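Local coordinates for protein cytochrome c, 1 heme-binding site (Geobacter sulfurreducens, PDB 4RLR) that carries a single low-potential heme, is essential for accepting electrons from an electrode, and probably works by electron transfer, at residues A[3-9]-A[101-105]; A[104-108]-A[124-128]. All blocks are in the same frame, centred on the assembly; numbering follows the deposited sequence.

Contact 1 (A[3-9]-A[101-105]); sequences VTYRKDI and VFKAW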
# COMPACT_ATOMS: atom_id res chain seq x y z
N VAL A 3 12.00 -7.27 8.27
CA VAL A 3 10.56 -7.23 8.15
C VAL A 3 10.18 -7.69 6.76
O VAL A 3 10.71 -7.17 5.75
CB VAL A 3 10.07 -5.81 8.36
CG1 VAL A 3 8.54 -5.71 8.11
CG2 VAL A 3 10.42 -5.36 9.74
N THR A 4 9.27 -8.67 6.71
CA THR A 4 8.92 -9.32 5.47
C THR A 4 7.40 -9.39 5.24
O THR A 4 6.60 -9.18 6.14
CB THR A 4 9.47 -10.76 5.40
OG1 THR A 4 8.71 -11.60 6.28
CG2 THR A 4 10.97 -10.80 5.77
N TYR A 5 7.03 -9.71 4.01
CA TYR A 5 5.63 -9.79 3.63
C TYR A 5 4.96 -10.91 4.40
O TYR A 5 3.91 -10.70 4.99
CB TYR A 5 5.52 -10.02 2.13
CG TYR A 5 4.11 -10.24 1.68
CD1 TYR A 5 3.26 -9.16 1.52
CD2 TYR A 5 3.64 -11.51 1.44
CE1 TYR A 5 1.96 -9.35 1.12
CE2 TYR A 5 2.34 -11.71 1.04
CZ TYR A 5 1.51 -10.62 0.90
OH TYR A 5 0.23 -10.79 0.50
N ARG A 6 5.58 -12.09 4.43
CA ARG A 6 4.97 -13.24 5.06
C ARG A 6 4.84 -13.08 6.58
O ARG A 6 3.84 -13.47 7.16
CB ARG A 6 5.76 -14.52 4.77
CG ARG A 6 5.58 -15.05 3.37
CD ARG A 6 6.54 -16.14 3.07
NE ARG A 6 7.87 -15.57 2.95
CZ ARG A 6 8.98 -16.28 2.81
NH1 ARG A 6 8.92 -17.61 2.77
NH2 ARG A 6 10.14 -15.64 2.68
N LYS A 7 5.85 -12.52 7.22
CA LYS A 7 5.90 -12.51 8.68
C LYS A 7 5.17 -11.31 9.28
O LYS A 7 4.51 -11.45 10.31
CB LYS A 7 7.35 -12.57 9.17
N ASP A 8 5.20 -10.18 8.58
CA ASP A 8 4.79 -8.91 9.16
C ASP A 8 3.71 -8.12 8.39
O ASP A 8 2.85 -7.47 9.00
CB ASP A 8 6.01 -8.03 9.31
CG ASP A 8 7.18 -8.77 9.98
OD1 ASP A 8 7.13 -8.98 11.20
OD2 ASP A 8 8.15 -9.16 9.29
N ILE A 9 3.77 -8.11 7.06
CA ILE A 9 2.81 -7.30 6.31
C ILE A 9 1.49 -8.03 6.12
O ILE A 9 0.44 -7.48 6.40
CB ILE A 9 3.40 -6.84 4.98
CG1 ILE A 9 4.56 -5.87 5.24
CG2 ILE A 9 2.35 -6.18 4.07
CD1 ILE A 9 4.20 -4.63 6.06
N VAL A 101 5.82 -0.62 10.51
CA VAL A 101 6.06 -1.93 9.90
C VAL A 101 6.09 -1.80 8.38
O VAL A 101 6.96 -2.39 7.72
CB VAL A 101 4.98 -2.95 10.35
CG1 VAL A 101 5.20 -4.32 9.73
CG2 VAL A 101 4.94 -3.08 11.90
N PHE A 102 5.18 -1.02 7.80
CA PHE A 102 5.20 -0.82 6.36
C PHE A 102 6.45 -0.06 5.89
O PHE A 102 6.98 -0.36 4.82
CB PHE A 102 3.95 -0.09 5.86
CG PHE A 102 2.75 -0.97 5.65
CD1 PHE A 102 1.88 -1.24 6.69
CD2 PHE A 102 2.48 -1.50 4.40
CE1 PHE A 102 0.77 -2.03 6.50
CE2 PHE A 102 1.37 -2.29 4.19
CZ PHE A 102 0.51 -2.56 5.25
N LYS A 103 6.94 0.91 6.66
CA LYS A 103 8.14 1.66 6.23
C LYS A 103 9.38 0.75 6.23
O LYS A 103 10.27 0.85 5.36
CB LYS A 103 8.38 2.89 7.08
CG LYS A 103 7.24 3.92 7.06
CD LYS A 103 7.73 5.31 7.44
CE LYS A 103 6.69 6.39 7.15
NZ LYS A 103 7.08 7.70 7.77
N ALA A 104 9.44 -0.15 7.20
CA ALA A 104 10.55 -1.11 7.27
C ALA A 104 10.50 -2.07 6.10
O ALA A 104 11.52 -2.46 5.55
CB ALA A 104 10.50 -1.88 8.55
N TRP A 105 9.30 -2.48 5.73
CA TRP A 105 9.16 -3.44 4.66
C TRP A 105 9.54 -2.80 3.33
O TRP A 105 10.25 -3.39 2.51
CB TRP A 105 7.72 -3.95 4.61
CG TRP A 105 7.47 -4.90 3.48
CD1 TRP A 105 8.11 -6.08 3.25
CD2 TRP A 105 6.52 -4.74 2.43
NE1 TRP A 105 7.62 -6.66 2.10
CE2 TRP A 105 6.63 -5.87 1.59
CE3 TRP A 105 5.57 -3.76 2.11
CZ2 TRP A 105 5.83 -6.05 0.45
CZ3 TRP A 105 4.78 -3.94 0.99
CH2 TRP A 105 4.92 -5.07 0.18
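The N-terminal turn 5-9 and the helical segment 101-105 run roughly antiparallel: their short axes make an angle of 153° and approach to 10.5 Å. The backbones are closest at V3, just ahead of the N-cap T4, where V3 CA lies 5.3 Å from W105 CA. The OG1 of T4 accepts from K7 N at 3.1 Å, while D8 OD2 accepts from T4 N at 2.9 Å. The first turn is widened: T4 O receives D8 N at 3.0 Å and also I9 N at 3.2 Å, a pi-type bond. I9 carries much of the contact, 92 Å² of it covered by 101-105. Its CG1 sits over the five-membered ring of W105, 3.8 Å from the centroid and 26° off the normal, and its CD1 lies 3.9 Å from the F102 centroid, only 9° off the normal, so one isoleucine makes CH-pi contacts with two rings. V3 fills the other end, its CG2 3.7 Å from A104 CB and its CG1 4.0 Å from W105 CB. V101 CG1 meets D8 CB and I9 CD1, each at 3.8 Å. Pairing of a helix ahead of the heme attachment site (C20, with the axial ligand H21) with the last long helix, here 92-106, recalls the packing of N- and C-terminal helices in cytochromes c. Helix 51-55 adds L54 against both I9 and W105. No hydrogen bond crosses between the segments; T4 OG1 and D8 OD2 bond within 3-9, at the helix start, so the fit rests on apolar and CH-pi contacts.

Contact 2 (A[104-108]-A[124-128]); sequences AWVGV and AITVT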
# COMPACT_ATOMS: atom_id res chain seq x y z
N ALA A 104 9.44 -0.15 7.20
CA ALA A 104 10.55 -1.11 7.27
C ALA A 104 10.50 -2.07 6.10
O ALA A 104 11.52 -2.46 5.55
CB ALA A 104 10.50 -1.88 8.55
N TRP A 105 9.30 -2.48 5.73
CA TRP A 105 9.16 -3.44 4.66
C TRP A 105 9.54 -2.80 3.33
O TRP A 105 10.25 -3.39 2.51
CB TRP A 105 7.72 -3.95 4.61
CG TRP A 105 7.47 -4.90 3.48
CD1 TRP A 105 8.11 -6.08 3.25
CD2 TRP A 105 6.52 -4.74 2.43
NE1 TRP A 105 7.62 -6.66 2.10
CE2 TRP A 105 6.63 -5.87 1.59
CE3 TRP A 105 5.57 -3.76 2.11
CZ2 TRP A 105 5.83 -6.05 0.45
CZ3 TRP A 105 4.78 -3.94 0.99
CH2 TRP A 105 4.92 -5.07 0.18
N VAL A 106 9.07 -1.59 3.11
CA VAL A 106 9.23 -0.96 1.82
C VAL A 106 10.69 -0.62 1.57
O VAL A 106 11.15 -0.71 0.44
CB VAL A 106 8.34 0.27 1.70
CG1 VAL A 106 8.68 1.07 0.44
CG2 VAL A 106 6.84 -0.16 1.65
N GLY A 107 11.41 -0.26 2.63
CA GLY A 107 12.82 0.11 2.53
C GLY A 107 12.96 1.61 2.69
O GLY A 107 13.17 2.10 3.80
N VAL A 108 12.84 2.33 1.58
CA VAL A 108 12.80 3.79 1.61
C VAL A 108 11.35 4.27 1.36
O VAL A 108 10.73 3.83 0.40
CB VAL A 108 13.79 4.39 0.57
CG1 VAL A 108 13.66 5.90 0.48
CG2 VAL A 108 15.24 4.05 0.95
N ALA A 124 16.32 1.12 -3.83
CA ALA A 124 16.25 1.18 -2.38
C ALA A 124 14.94 0.59 -1.86
O ALA A 124 14.73 0.51 -0.64
CB ALA A 124 16.38 2.60 -1.93
N ILE A 125 14.07 0.21 -2.78
CA ILE A 125 12.77 -0.35 -2.43
C ILE A 125 12.91 -1.87 -2.35
O ILE A 125 13.04 -2.53 -3.37
CB ILE A 125 11.72 0.11 -3.46
CG1 ILE A 125 11.41 1.60 -3.24
CG2 ILE A 125 10.46 -0.70 -3.34
CD1 ILE A 125 10.57 2.25 -4.33
N THR A 126 12.91 -2.43 -1.15
CA THR A 126 13.32 -3.83 -0.96
C THR A 126 12.19 -4.85 -0.95
O THR A 126 12.26 -5.89 -1.63
CB THR A 126 14.12 -3.97 0.34
OG1 THR A 126 13.45 -3.27 1.39
CG2 THR A 126 15.49 -3.35 0.18
N VAL A 127 11.21 -4.59 -0.08
CA VAL A 127 9.92 -5.19 -0.20
C VAL A 127 10.09 -6.73 -0.10
O VAL A 127 9.60 -7.49 -0.90
CB VAL A 127 9.26 -4.53 -1.50
CG1 VAL A 127 9.30 -5.41 -2.74
CG2 VAL A 127 7.93 -3.97 -1.22
N THR A 128 10.85 -7.16 0.90
CA THR A 128 11.20 -8.57 1.03
C THR A 128 10.00 -9.50 1.23
O THR A 128 9.12 -9.23 2.05
CB THR A 128 12.18 -8.77 2.19
OG1 THR A 128 13.31 -7.91 1.99
CG2 THR A 128 12.65 -10.22 2.28
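This is a backbone-mediated docking of the C-terminal tail onto the end of helix 92-106: segment 124-128, which follows helix 119-123 and has no regular secondary structure, runs antiparallel to residues 105 to 108 (177° between end-to-end CA directions). Carbonyls of the last helical turn meet tail amides. V106 O accepts from T126 N at 2.9 Å, and W105 O accepts weakly from V127 N at 3.0 Å (134° at the hydrogen) and from T126 OG1 at 3.4 Å; I125 CA adds a CA-H...O contact to V106 O at 3.3 Å. The tail thus gives partners to the carbonyls W105 O and V106 O at the end of the last long helix of this cytochrome c fold, which G107 terminates with a positive phi of 106°. A CB there would fall 2.4 Å from A124 O and 2.9 Å from T126 OG1, besides colliding with the preceding carbonyl oxygen, so the lack of a side chain lets the tail come close. V127 CG2 stands over the six-membered ring of W105, 3.5 Å from the centroid and 16° off the normal. At the edge of the same indole, W105 NE1 donates to T128 O at 3.0 Å, near the ring plane. Beyond the helix, V108 CG2 packs on A124 CB at 3.4 Å. Y51 of helix 51-55 bonds V127 O through its hydroxyl.

W105 joins the two contacts, whose centres lie 9 Å apart. The coordinates place I9 CG1 (contact 1) and V127 CG2 (contact 2) on opposite faces of its indole, so the ring is sandwiched between the N-terminal helix and the C-terminal tail. The two ends of the chain also meet directly: T128 O, which accepts the hydrogen bond from W105 NE1 in contact 2, lies 2.9 Å from Y5 N of contact 1, a probable hydrogen bond, and R6 forms a salt bridge with the terminal carboxylate of Y129. Helix 92-106 also brings the contacts near the cofactor: the F102 side chain of contact 1 is about 5 Å from the heme and that of the shared W105 about 8 Å.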